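Local atomic coordinates of heme oxygenase 1 (Synechocystis sp., PDB entry 1WE1), a protein that opens the heme ring with oxygen and electrons, releasing iron and carbon monoxide and giving biliverdin IXalpha, which probably feeds synthesis of the photosynthetic antenna chromophore. Residues 121-126 / 193-198; 67-72 / 176-181; 7-12 / 187-192. All coordinates share one frame; numbering follows the deposited sequence.

Interaction 1 of 3, residues 121-126 / 193-198; sequences VAHSYT and NDAFAM. With HEM (protoporphyrin IX containing Fe), chain H.
His123 meets helix segment 193-198 with the CE1 corner of its ring. Met198 CE lies in the plane of that ring at its edge, 3.6 Å from His123 CE1. The Met198 chain bends at chi3 (-89°) to bring the methyl there, and the side chains cross at about a right angle. Ala195 CB approaches the same corner obliquely, 3.7 Å from His123 CE1. His123 NE2 probably forms a hydrogen bond with Glu191, one turn before Ala195, which would limit ring rotation.

Tyr125 OH donates to HEM O1A at 2.7 Å, and this propionate oxygen lies in the ring plane. The heme methyl CMA sits over one face of the ring.

Thr126 OG1 donates to Ala122 O at 2.9 Å. That oxygen also accepts Thr126 N, from the opposite face of its plane. OG1 anti to the carbonyl carbon (chi1 -60°) leaves Thr126 CG2 anti to the backbone N, 3.8 Å from Phe196 CD1 and 3.5 Å from HEM CMB. That heme methyl lies over one face of Phe196, whose ring is near the axial ligand His17. Segments 121-126 and 193-198, crossing at -52°, line one side of the heme oxygenase pocket, with Tyr125 at a propionate.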
loop_
_atom_site.group_PDB
_atom_site.type_symbol
_atom_site.label_atom_id
_atom_site.label_comp_id
_atom_site.label_asym_id
_atom_site.label_seq_id
_atom_site.Cartn_x
_atom_site.Cartn_y
_atom_site.Cartn_z
ATOM N N VAL A 121 3.823 -8.249 10.444
ATOM C CA VAL A 121 2.455 -8.647 10.145
ATOM C C VAL A 121 1.574 -7.407 10.109
ATOM O O VAL A 121 0.525 -7.404 9.481
ATOM C CB VAL A 121 1.897 -9.642 11.189
ATOM C CG1 VAL A 121 2.047 -9.078 12.583
ATOM C CG2 VAL A 121 0.421 -9.924 10.899
ATOM N N ALA A 122 2.009 -6.345 10.775
ATOM C CA ALA A 122 1.246 -5.100 10.793
ATOM C C ALA A 122 1.374 -4.438 9.430
ATOM O O ALA A 122 0.422 -3.850 8.918
ATOM C CB ALA A 122 1.775 -4.180 11.868
ATOM N N HIS A 123 2.569 -4.546 8.857
ATOM C CA HIS A 123 2.870 -3.983 7.552
ATOM C C HIS A 123 2.210 -4.776 6.435
ATOM O O HIS A 123 1.669 -4.191 5.493
ATOM C CB HIS A 123 4.381 -3.913 7.365
ATOM C CG HIS A 123 4.997 -2.745 8.061
ATOM N ND1 HIS A 123 4.728 -1.444 7.695
ATOM C CD2 HIS A 123 5.795 -2.671 9.150
ATOM C CE1 HIS A 123 5.331 -0.619 8.531
ATOM N NE2 HIS A 123 5.984 -1.338 9.424
ATOM N N SER A 124 2.254 -6.102 6.546
ATOM C CA SER A 124 1.611 -6.973 5.571
ATOM C C SER A 124 0.113 -6.673 5.627
ATOM O O SER A 124 -0.558 -6.559 4.599
ATOM C CB SER A 124 1.860 -8.444 5.927
ATOM O OG SER A 124 0.995 -9.320 5.211
ATOM N N TYR A 125 -0.405 -6.527 6.843
ATOM C CA TYR A 125 -1.814 -6.254 7.013
ATOM C C TYR A 125 -2.162 -4.927 6.365
ATOM O O TYR A 125 -2.992 -4.884 5.460
ATOM C CB TYR A 125 -2.197 -6.230 8.506
ATOM C CG TYR A 125 -3.581 -5.653 8.771
ATOM C CD1 TYR A 125 -4.741 -6.343 8.396
ATOM C CD2 TYR A 125 -3.724 -4.377 9.326
ATOM C CE1 TYR A 125 -6.008 -5.769 8.563
ATOM C CE2 TYR A 125 -4.979 -3.797 9.494
ATOM C CZ TYR A 125 -6.108 -4.493 9.109
ATOM O OH TYR A 125 -7.332 -3.892 9.250
ATOM N N THR A 126 -1.520 -3.852 6.812
ATOM C CA THR A 126 -1.802 -2.517 6.285
ATOM C C THR A 126 -1.789 -2.378 4.761
ATOM O O THR A 126 -2.644 -1.712 4.206
ATOM C CB THR A 126 -0.858 -1.477 6.898
ATOM O OG1 THR A 126 -1.040 -1.465 8.319
ATOM C CG2 THR A 126 -1.172 -0.094 6.364
ATOM N N ASN A 193 -1.160 1.223 12.981
ATOM C CA ASN A 193 -1.546 2.626 12.985
ATOM C C ASN A 193 -0.338 3.489 12.601
ATOM O O ASN A 193 -0.488 4.613 12.104
ATOM C CB ASN A 193 -2.085 3.036 14.362
ATOM C CG ASN A 193 -3.516 2.582 14.585
ATOM O OD1 ASN A 193 -4.444 3.077 13.940
ATOM N ND2 ASN A 193 -3.704 1.628 15.495
ATOM N N ASP A 194 0.859 2.958 12.830
ATOM C CA ASP A 194 2.076 3.674 12.470
ATOM C C ASP A 194 2.198 3.669 10.944
ATOM O O ASP A 194 2.421 4.714 10.327
ATOM C CB ASP A 194 3.314 3.002 13.083
ATOM C CG ASP A 194 3.645 3.522 14.473
ATOM O OD1 ASP A 194 2.776 3.460 15.368
ATOM O OD2 ASP A 194 4.786 3.993 14.675
ATOM N N ALA A 195 2.046 2.487 10.348
ATOM C CA ALA A 195 2.137 2.341 8.903
ATOM C C ALA A 195 1.122 3.240 8.212
ATOM O O ALA A 195 1.444 3.894 7.227
ATOM C CB ALA A 195 1.913 0.893 8.502
ATOM N N PHE A 196 -0.102 3.279 8.722
ATOM C CA PHE A 196 -1.108 4.133 8.118
ATOM C C PHE A 196 -0.577 5.561 8.039
ATOM O O PHE A 196 -0.678 6.215 7.001
ATOM C CB PHE A 196 -2.401 4.145 8.937
ATOM C CG PHE A 196 -3.427 3.165 8.474
ATOM C CD1 PHE A 196 -3.327 1.815 8.804
ATOM C CD2 PHE A 196 -4.516 3.587 7.721
ATOM C CE1 PHE A 196 -4.299 0.908 8.390
ATOM C CE2 PHE A 196 -5.490 2.683 7.303
ATOM C CZ PHE A 196 -5.377 1.343 7.641
ATOM N N ALA A 197 -0.017 6.042 9.144
ATOM C CA ALA A 197 0.504 7.395 9.188
ATOM C C ALA A 197 1.583 7.578 8.127
ATOM O O ALA A 197 1.678 8.635 7.511
ATOM C CB ALA A 197 1.059 7.696 10.564
ATOM N N MET A 198 2.390 6.549 7.906
ATOM C CA MET A 198 3.448 6.635 6.912
ATOM C C MET A 198 2.917 6.717 5.475
ATOM O O MET A 198 3.545 7.314 4.601
ATOM C CB MET A 198 4.397 5.456 7.071
ATOM C CG MET A 198 5.159 5.534 8.366
ATOM S SD MET A 198 6.428 4.286 8.541
ATOM C CE MET A 198 5.478 2.938 9.317
HETATM C CHA HEM H . -10.276 -1.828 4.022
HETATM C CHB HEM H . -5.721 -0.208 4.194
HETATM C CHC HEM H . -7.282 3.901 2.135
HETATM C CHD HEM H . -11.224 1.583 0.684
HETATM C C1A HEM H . -8.919 -1.724 4.395
HETATM C C2A HEM H . -8.183 -2.640 5.252
HETATM C C3A HEM H . -6.908 -2.155 5.341
HETATM C C4A HEM H . -6.858 -0.971 4.469
HETATM C CMA HEM H . -5.751 -2.692 6.128
HETATM C CAA HEM H . -8.728 -3.920 5.867
HETATM C CBA HEM H . -9.647 -3.730 7.098
HETATM C CGA HEM H . -10.126 -4.937 7.667
HETATM O O1A HEM H . -9.519 -5.336 8.738
HETATM O O2A HEM H . -11.065 -5.601 7.184
HETATM C C1B HEM H . -5.744 1.096 3.672
HETATM C C2B HEM H . -4.613 2.021 3.693
HETATM C C3B HEM H . -5.032 3.156 3.062
HETATM C C4B HEM H . -6.440 2.944 2.733
HETATM C CMB HEM H . -3.263 1.705 4.287
HETATM C CAB HEM H . -4.238 4.394 2.690
HETATM C CBB HEM H . -3.703 5.198 3.905
HETATM C C1C HEM H . -8.454 3.618 1.480
HETATM C C2C HEM H . -9.140 4.496 0.543
HETATM C C3C HEM H . -10.344 3.926 0.339
HETATM C C4C HEM H . -10.284 2.587 0.878
HETATM C CMC HEM H . -8.554 5.767 -0.040
HETATM C CAC HEM H . -11.571 4.566 -0.316
HETATM C CBC HEM H . -11.582 4.307 -1.849
HETATM C C1D HEM H . -11.327 0.403 1.461
HETATM C C2D HEM H . -12.453 -0.526 1.397
HETATM C C3D HEM H . -12.167 -1.503 2.295
HETATM C C4D HEM H . -10.889 -1.135 2.953
HETATM C CMD HEM H . -13.629 -0.326 0.496
HETATM C CAD HEM H . -12.934 -2.757 2.644
HETATM C CBD HEM H . -13.869 -2.562 3.920
HETATM C CGD HEM H . -14.373 -3.783 4.426
HETATM O O1D HEM H . -13.607 -4.814 4.520
HETATM O O2D HEM H . -15.579 -3.874 4.797
HETATM N NA HEM H . -8.106 -0.709 3.947
HETATM N NB HEM H . -6.847 1.666 3.077
HETATM N NC HEM H . -9.160 2.413 1.643
HETATM N ND HEM H . -10.376 -0.020 2.387
HETATM FE FE HEM H . -8.636 0.832 2.778
HETATM O O HOH W 1 -7.934 -0.083 1.395
#

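Interaction 2 of 3, residues 67-72 / 176-181; sequences SHIYFP and NDLPID
His68 lies against Leu178 and Pro179, and its side chain carries most of the contact. His68 CB packs on the Leu178 methyl, 3.4 Å from Leu178 CD1. CG, anti to the carbonyl carbon (chi1 -70°), meets the same methyl at longer range, and the ring is turned toward Pro179. The His68 and Leu178 side chains slide past each other in opposite directions. His68 ND1 turns back to its own segment and donates to Ser67 OG at 3.2 Å. That bond is bent, with an N-H...O angle of 140°, and the hydroxyl sits 21° out of the ring plane. Across the ring from ND1, His68 CD2 comes 3.5 Å from Asp177 O. At the tip, Pro179, the centre of an inverse gamma turn, places CD over one ring face, 3.8 Å from His68 NE2. This is a CH-pi contact, displaced toward the rim.

Ile69 CG2 adds a looser apolar touch, 4.2 Å from Leu178 CD1. Leu178 also packs on Leu5 of helix 5-12, and Ile69 on helix 120-146. The Asp177 carboxylate is engaged by Gln173. Carbon packing, a CH-pi touch and one carbon-to-carbonyl approach join these interhelical loops, so the join probably depends more on fit than on charge.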
loop_
_atom_site.group_PDB
_atom_site.type_symbol
_atom_site.label_atom_id
_atom_site.label_comp_id
_atom_site.label_asym_id
_atom_site.label_seq_id
_atom_site.Cartn_x
_atom_site.Cartn_y
_atom_site.Cartn_z
ATOM N N SER A 67 5.725 -17.131 8.744
ATOM C CA SER A 67 5.427 -18.215 7.808
ATOM C C SER A 67 3.928 -18.417 7.621
ATOM O O SER A 67 3.489 -18.979 6.618
ATOM C CB SER A 67 6.040 -19.530 8.304
ATOM O OG SER A 67 5.377 -19.996 9.473
ATOM N N HIS A 68 3.156 -17.967 8.604
ATOM C CA HIS A 68 1.702 -18.089 8.586
ATOM C C HIS A 68 1.046 -17.080 7.648
ATOM O O HIS A 68 -0.014 -17.351 7.080
ATOM C CB HIS A 68 1.138 -17.905 10.002
ATOM C CG HIS A 68 1.442 -19.038 10.937
ATOM N ND1 HIS A 68 2.718 -19.525 11.133
ATOM C CD2 HIS A 68 0.636 -19.762 11.750
ATOM C CE1 HIS A 68 2.684 -20.499 12.027
ATOM N NE2 HIS A 68 1.433 -20.661 12.416
ATOM N N ILE A 69 1.665 -15.915 7.490
ATOM C CA ILE A 69 1.109 -14.891 6.617
ATOM C C ILE A 69 1.982 -14.695 5.378
ATOM O O ILE A 69 1.984 -13.632 4.753
ATOM C CB ILE A 69 0.955 -13.553 7.363
ATOM C CG1 ILE A 69 2.320 -13.025 7.796
ATOM C CG2 ILE A 69 0.082 -13.753 8.581
ATOM C CD1 ILE A 69 2.272 -11.626 8.401
ATOM N N TYR A 70 2.722 -15.738 5.027
ATOM C CA TYR A 70 3.593 -15.688 3.870
ATOM C C TYR A 70 2.868 -16.219 2.637
ATOM O O TYR A 70 2.846 -17.425 2.386
ATOM C CB TYR A 70 4.857 -16.510 4.122
ATOM C CG TYR A 70 5.808 -16.513 2.949
ATOM C CD1 TYR A 70 6.527 -15.363 2.604
ATOM C CD2 TYR A 70 5.964 -17.652 2.158
ATOM C CE1 TYR A 70 7.380 -15.351 1.495
ATOM C CE2 TYR A 70 6.810 -17.649 1.049
ATOM C CZ TYR A 70 7.513 -16.496 0.723
ATOM O OH TYR A 70 8.332 -16.489 -0.380
ATOM N N PHE A 71 2.278 -15.302 1.876
ATOM C CA PHE A 71 1.540 -15.627 0.662
ATOM C C PHE A 71 2.148 -14.890 -0.528
ATOM O O PHE A 71 1.657 -13.834 -0.928
ATOM C CB PHE A 71 0.079 -15.204 0.807
ATOM C CG PHE A 71 -0.639 -15.865 1.944
ATOM C CD1 PHE A 71 -1.071 -17.183 1.840
ATOM C CD2 PHE A 71 -0.904 -15.161 3.117
ATOM C CE1 PHE A 71 -1.761 -17.792 2.889
ATOM C CE2 PHE A 71 -1.593 -15.759 4.170
ATOM C CZ PHE A 71 -2.023 -17.075 4.058
ATOM N N PRO A 72 3.219 -15.444 -1.116
ATOM C CA PRO A 72 3.889 -14.827 -2.269
ATOM C C PRO A 72 2.931 -14.479 -3.408
ATOM O O PRO A 72 3.322 -13.860 -4.399
ATOM C CB PRO A 72 4.929 -15.878 -2.667
ATOM C CG PRO A 72 4.314 -17.174 -2.201
ATOM C CD PRO A 72 3.759 -16.791 -0.853
ATOM N N ASN A 176 -5.540 -15.112 12.690
ATOM C CA ASN A 176 -6.207 -15.620 13.885
ATOM C C ASN A 176 -5.617 -16.915 14.440
ATOM O O ASN A 176 -5.999 -17.362 15.523
ATOM C CB ASN A 176 -7.696 -15.819 13.605
ATOM C CG ASN A 176 -8.413 -14.510 13.346
ATOM O OD1 ASN A 176 -8.401 -13.603 14.181
ATOM N ND2 ASN A 176 -9.041 -14.403 12.180
ATOM N N ASP A 177 -4.692 -17.518 13.697
ATOM C CA ASP A 177 -4.047 -18.747 14.142
ATOM C C ASP A 177 -2.569 -18.487 14.403
ATOM O O ASP A 177 -1.749 -19.405 14.349
ATOM C CB ASP A 177 -4.186 -19.863 13.095
ATOM C CG ASP A 177 -5.636 -20.171 12.746
ATOM O OD1 ASP A 177 -6.501 -20.104 13.650
ATOM O OD2 ASP A 177 -5.908 -20.496 11.566
ATOM N N LEU A 178 -2.235 -17.234 14.690
ATOM C CA LEU A 178 -0.849 -16.848 14.954
ATOM C C LEU A 178 -0.425 -17.115 16.393
ATOM O O LEU A 178 -1.121 -16.742 17.338
ATOM C CB LEU A 178 -0.646 -15.363 14.631
ATOM C CG LEU A 178 0.062 -15.010 13.319
ATOM C CD1 LEU A 178 -0.461 -15.866 12.181
ATOM C CD2 LEU A 178 -0.142 -13.531 13.030
ATOM N N PRO A 179 0.734 -17.771 16.572
ATOM C CA PRO A 179 1.296 -18.110 17.884
ATOM C C PRO A 179 1.854 -16.900 18.638
ATOM O O PRO A 179 3.061 -16.803 18.865
ATOM C CB PRO A 179 2.380 -19.126 17.536
ATOM C CG PRO A 179 2.849 -18.664 16.189
ATOM C CD PRO A 179 1.552 -18.345 15.487
ATOM N N ILE A 180 0.978 -15.983 19.032
ATOM C CA ILE A 180 1.418 -14.791 19.750
ATOM C C ILE A 180 0.555 -14.505 20.976
ATOM O O ILE A 180 -0.597 -14.936 21.043
ATOM C CB ILE A 180 1.388 -13.535 18.837
ATOM C CG1 ILE A 180 -0.056 -13.206 18.439
ATOM C CG2 ILE A 180 2.242 -13.772 17.598
ATOM C CD1 ILE A 180 -0.213 -11.897 17.700
ATOM N N ASP A 181 1.118 -13.776 21.939
ATOM C CA ASP A 181 0.383 -13.421 23.150
ATOM C C ASP A 181 -0.243 -12.033 23.013
ATOM O O ASP A 181 0.352 -11.126 22.436
ATOM C CB ASP A 181 1.299 -13.471 24.388
ATOM C CG ASP A 181 2.423 -12.440 24.344
ATOM O OD1 ASP A 181 2.137 -11.250 24.098
ATOM O OD2 ASP A 181 3.595 -12.816 24.575
#

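Interaction 3 of 3, residues 7-12 / 187-192; sequences SQLREG and RIVDEA. With HEM (protoporphyrin IX containing Fe), chain H.
Helix segments 7-12 and 187-192 run in roughly the same direction, 37° apart with axes 9.6 Å at closest, and the CA atoms of Leu9 and Val189 are 5.5 Å apart. One branch of Leu9 does most of the touching. Leu9 CD2 reaches across to lie 3.6 Å from Ala192 CB and 3.7 Å from Val189 CA. Ile188 CG2 lies a little farther from the same methyl. Val189 packs back with both branches. Its CG2 rests near Gln8 O and Leu9 CD2, while Val189 CG1 faces the bare CA of Gly12 at 4.2 Å. The amide of Gln8 is held by Asn4.

Arg10 turns from this packing to the heme. Its CG is anti to the backbone N (chi1 -178°) and the chain is extended to NE, which carries the guanidinium out to the propionates. Arg10 NH1 donates to HEM O2A at 2.7 Å through a bent bond (N-H...O 135°), with the carboxylate at the guanidinium edge and in its plane. NH2 makes a weak bond to HEM O2D, on the other propionate. A methionine here would probably leave O2A without its charged donor and O2D without its weak one, with the first propionate held less firmly. This places helix 5-12 at the propionate end of the heme oxygenase pocket, where Lys168 and Arg172 also bond the heme.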
loop_
_atom_site.group_PDB
_atom_site.type_symbol
_atom_site.label_atom_id
_atom_site.label_comp_id
_atom_site.label_asym_id
_atom_site.label_seq_id
_atom_site.Cartn_x
_atom_site.Cartn_y
_atom_site.Cartn_z
ATOM N N SER A 7 -9.579 -9.286 14.088
ATOM C CA SER A 7 -10.601 -8.327 14.491
ATOM C C SER A 7 -10.001 -7.170 15.274
ATOM O O SER A 7 -10.543 -6.061 15.281
ATOM C CB SER A 7 -11.674 -9.026 15.325
ATOM O OG SER A 7 -12.368 -9.970 14.525
ATOM N N GLN A 8 -8.881 -7.432 15.935
ATOM C CA GLN A 8 -8.209 -6.402 16.703
ATOM C C GLN A 8 -7.580 -5.378 15.755
ATOM O O GLN A 8 -7.627 -4.180 16.010
ATOM C CB GLN A 8 -7.164 -7.037 17.626
ATOM C CG GLN A 8 -7.804 -7.894 18.722
ATOM C CD GLN A 8 -6.805 -8.389 19.750
ATOM O OE1 GLN A 8 -6.085 -7.597 20.366
ATOM N NE2 GLN A 8 -6.757 -9.705 19.947
ATOM N N LEU A 9 -7.004 -5.844 14.654
ATOM C CA LEU A 9 -6.416 -4.923 13.687
ATOM C C LEU A 9 -7.540 -4.145 13.017
ATOM O O LEU A 9 -7.474 -2.926 12.911
ATOM C CB LEU A 9 -5.601 -5.676 12.630
ATOM C CG LEU A 9 -4.177 -5.998 13.089
ATOM C CD1 LEU A 9 -3.537 -6.984 12.148
ATOM C CD2 LEU A 9 -3.371 -4.725 13.177
ATOM N N ARG A 10 -8.587 -4.850 12.599
ATOM C CA ARG A 10 -9.702 -4.190 11.941
ATOM C C ARG A 10 -10.349 -3.115 12.806
ATOM O O ARG A 10 -10.554 -1.991 12.358
ATOM C CB ARG A 10 -10.764 -5.207 11.501
ATOM C CG ARG A 10 -11.946 -4.556 10.767
ATOM C CD ARG A 10 -12.942 -5.571 10.231
ATOM N NE ARG A 10 -14.164 -4.926 9.743
ATOM C CZ ARG A 10 -14.261 -4.245 8.603
ATOM N NH1 ARG A 10 -13.206 -4.111 7.808
ATOM N NH2 ARG A 10 -15.419 -3.695 8.250
ATOM N N GLU A 11 -10.683 -3.442 14.041
ATOM C CA GLU A 11 -11.301 -2.439 14.890
ATOM C C GLU A 11 -10.269 -1.401 15.286
ATOM O O GLU A 11 -10.572 -0.215 15.363
ATOM C CB GLU A 11 -11.907 -3.086 16.140
ATOM C CG GLU A 11 -13.083 -4.009 15.846
ATOM C CD GLU A 11 -14.259 -3.281 15.195
ATOM O OE1 GLU A 11 -14.729 -2.271 15.768
ATOM O OE2 GLU A 11 -14.716 -3.724 14.115
ATOM N N GLY A 12 -9.040 -1.857 15.512
ATOM C CA GLY A 12 -7.961 -0.971 15.928
ATOM C C GLY A 12 -7.466 0.089 14.955
ATOM O O GLY A 12 -6.856 1.072 15.378
ATOM N N ARG A 187 1.170 -4.778 20.140
ATOM C CA ARG A 187 2.299 -4.017 19.601
ATOM C C ARG A 187 2.167 -3.979 18.074
ATOM O O ARG A 187 2.676 -3.074 17.409
ATOM C CB ARG A 187 3.635 -4.680 19.967
ATOM C CG ARG A 187 4.149 -4.397 21.369
ATOM C CD ARG A 187 5.602 -4.855 21.518
ATOM N NE ARG A 187 5.752 -6.283 21.234
ATOM C CZ ARG A 187 6.507 -6.791 20.259
ATOM N NH1 ARG A 187 7.204 -5.989 19.454
ATOM N NH2 ARG A 187 6.550 -8.109 20.082
ATOM N N ILE A 188 1.489 -4.998 17.551
ATOM C CA ILE A 188 1.234 -5.164 16.132
ATOM C C ILE A 188 0.171 -4.155 15.720
ATOM O O ILE A 188 0.303 -3.477 14.696
ATOM C CB ILE A 188 0.734 -6.602 15.834
ATOM C CG1 ILE A 188 1.855 -7.603 16.139
ATOM C CG2 ILE A 188 0.245 -6.712 14.386
ATOM C CD1 ILE A 188 1.554 -9.021 15.743
ATOM N N VAL A 189 -0.887 -4.060 16.518
ATOM C CA VAL A 189 -1.939 -3.111 16.228
ATOM C C VAL A 189 -1.347 -1.700 16.227
ATOM O O VAL A 189 -1.595 -0.902 15.315
ATOM C CB VAL A 189 -3.067 -3.208 17.261
ATOM C CG1 VAL A 189 -4.076 -2.084 17.058
ATOM C CG2 VAL A 189 -3.758 -4.547 17.118
ATOM N N ASP A 190 -0.543 -1.386 17.230
ATOM C CA ASP A 190 0.051 -0.060 17.266
ATOM C C ASP A 190 0.925 0.195 16.040
ATOM O O ASP A 190 0.913 1.288 15.490
ATOM C CB ASP A 190 0.850 0.129 18.552
ATOM C CG ASP A 190 -0.050 0.375 19.752
ATOM O OD1 ASP A 190 0.461 0.348 20.897
ATOM O OD2 ASP A 190 -1.270 0.597 19.544
ATOM N N GLU A 191 1.665 -0.820 15.604
ATOM C CA GLU A 191 2.528 -0.682 14.435
ATOM C C GLU A 191 1.689 -0.418 13.174
ATOM O O GLU A 191 2.098 0.334 12.289
ATOM C CB GLU A 191 3.375 -1.949 14.258
ATOM C CG GLU A 191 4.411 -1.869 13.135
ATOM C CD GLU A 191 5.502 -0.845 13.395
ATOM O OE1 GLU A 191 6.364 -0.653 12.517
ATOM O OE2 GLU A 191 5.505 -0.234 14.474
ATOM N N ALA A 192 0.513 -1.035 13.105
ATOM C CA ALA A 192 -0.370 -0.852 11.966
ATOM C C ALA A 192 -0.782 0.623 11.856
ATOM O O ALA A 192 -0.764 1.202 10.768
ATOM C CB ALA A 192 -1.596 -1.736 12.113
HETATM C CHA HEM H . -10.276 -1.828 4.022
HETATM C CHB HEM H . -5.721 -0.208 4.194
HETATM C CHC HEM H . -7.282 3.901 2.135
HETATM C CHD HEM H . -11.224 1.583 0.684
HETATM C C1A HEM H . -8.919 -1.724 4.395
HETATM C C2A HEM H . -8.183 -2.640 5.252
HETATM C C3A HEM H . -6.908 -2.155 5.341
HETATM C C4A HEM H . -6.858 -0.971 4.469
HETATM C CMA HEM H . -5.751 -2.692 6.128
HETATM C CAA HEM H . -8.728 -3.920 5.867
HETATM C CBA HEM H . -9.647 -3.730 7.098
HETATM C CGA HEM H . -10.126 -4.937 7.667
HETATM O O1A HEM H . -9.519 -5.336 8.738
HETATM O O2A HEM H . -11.065 -5.601 7.184
HETATM C C1B HEM H . -5.744 1.096 3.672
HETATM C C2B HEM H . -4.613 2.021 3.693
HETATM C C3B HEM H . -5.032 3.156 3.062
HETATM C C4B HEM H . -6.440 2.944 2.733
HETATM C CMB HEM H . -3.263 1.705 4.287
HETATM C CAB HEM H . -4.238 4.394 2.690
HETATM C CBB HEM H . -3.703 5.198 3.905
HETATM C C1C HEM H . -8.454 3.618 1.480
HETATM C C2C HEM H . -9.140 4.496 0.543
HETATM C C3C HEM H . -10.344 3.926 0.339
HETATM C C4C HEM H . -10.284 2.587 0.878
HETATM C CMC HEM H . -8.554 5.767 -0.040
HETATM C CAC HEM H . -11.571 4.566 -0.316
HETATM C CBC HEM H . -11.582 4.307 -1.849
HETATM C C1D HEM H . -11.327 0.403 1.461
HETATM C C2D HEM H . -12.453 -0.526 1.397
HETATM C C3D HEM H . -12.167 -1.503 2.295
HETATM C C4D HEM H . -10.889 -1.135 2.953
HETATM C CMD HEM H . -13.629 -0.326 0.496
HETATM C CAD HEM H . -12.934 -2.757 2.644
HETATM C CBD HEM H . -13.869 -2.562 3.920
HETATM C CGD HEM H . -14.373 -3.783 4.426
HETATM O O1D HEM H . -13.607 -4.814 4.520
HETATM O O2D HEM H . -15.579 -3.874 4.797
HETATM N NA HEM H . -8.106 -0.709 3.947
HETATM N NB HEM H . -6.847 1.666 3.077
HETATM N NC HEM H . -9.160 2.413 1.643
HETATM N ND HEM H . -10.376 -0.020 2.387
HETATM FE FE HEM H . -8.636 0.832 2.778
HETATM O O HOH W 1 -7.934 -0.083 1.395
#

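How the interactions relate
Interactions 1 and 3 share helix 182-205 and both touch the heme, with centres about 9 Å apart. Tyr125 and Arg10 each bond a different oxygen of one propionate, so the two contacts hold it jointly. Gly12 O and Asn193 ND2, 3.2 Å apart, form a probable hydrogen bond between them. Interaction 2 lies farther out; its Ile69 side chain is about 12 Å from the heme. It still joins the same core. Ile69 CD1 packs on Val121 CB at 3.4 Å, toward interaction 1, whose centre is about 16 Å away. Ile180 CD1 packs on Ile188 CD1 at 3.9 Å, toward interaction 3.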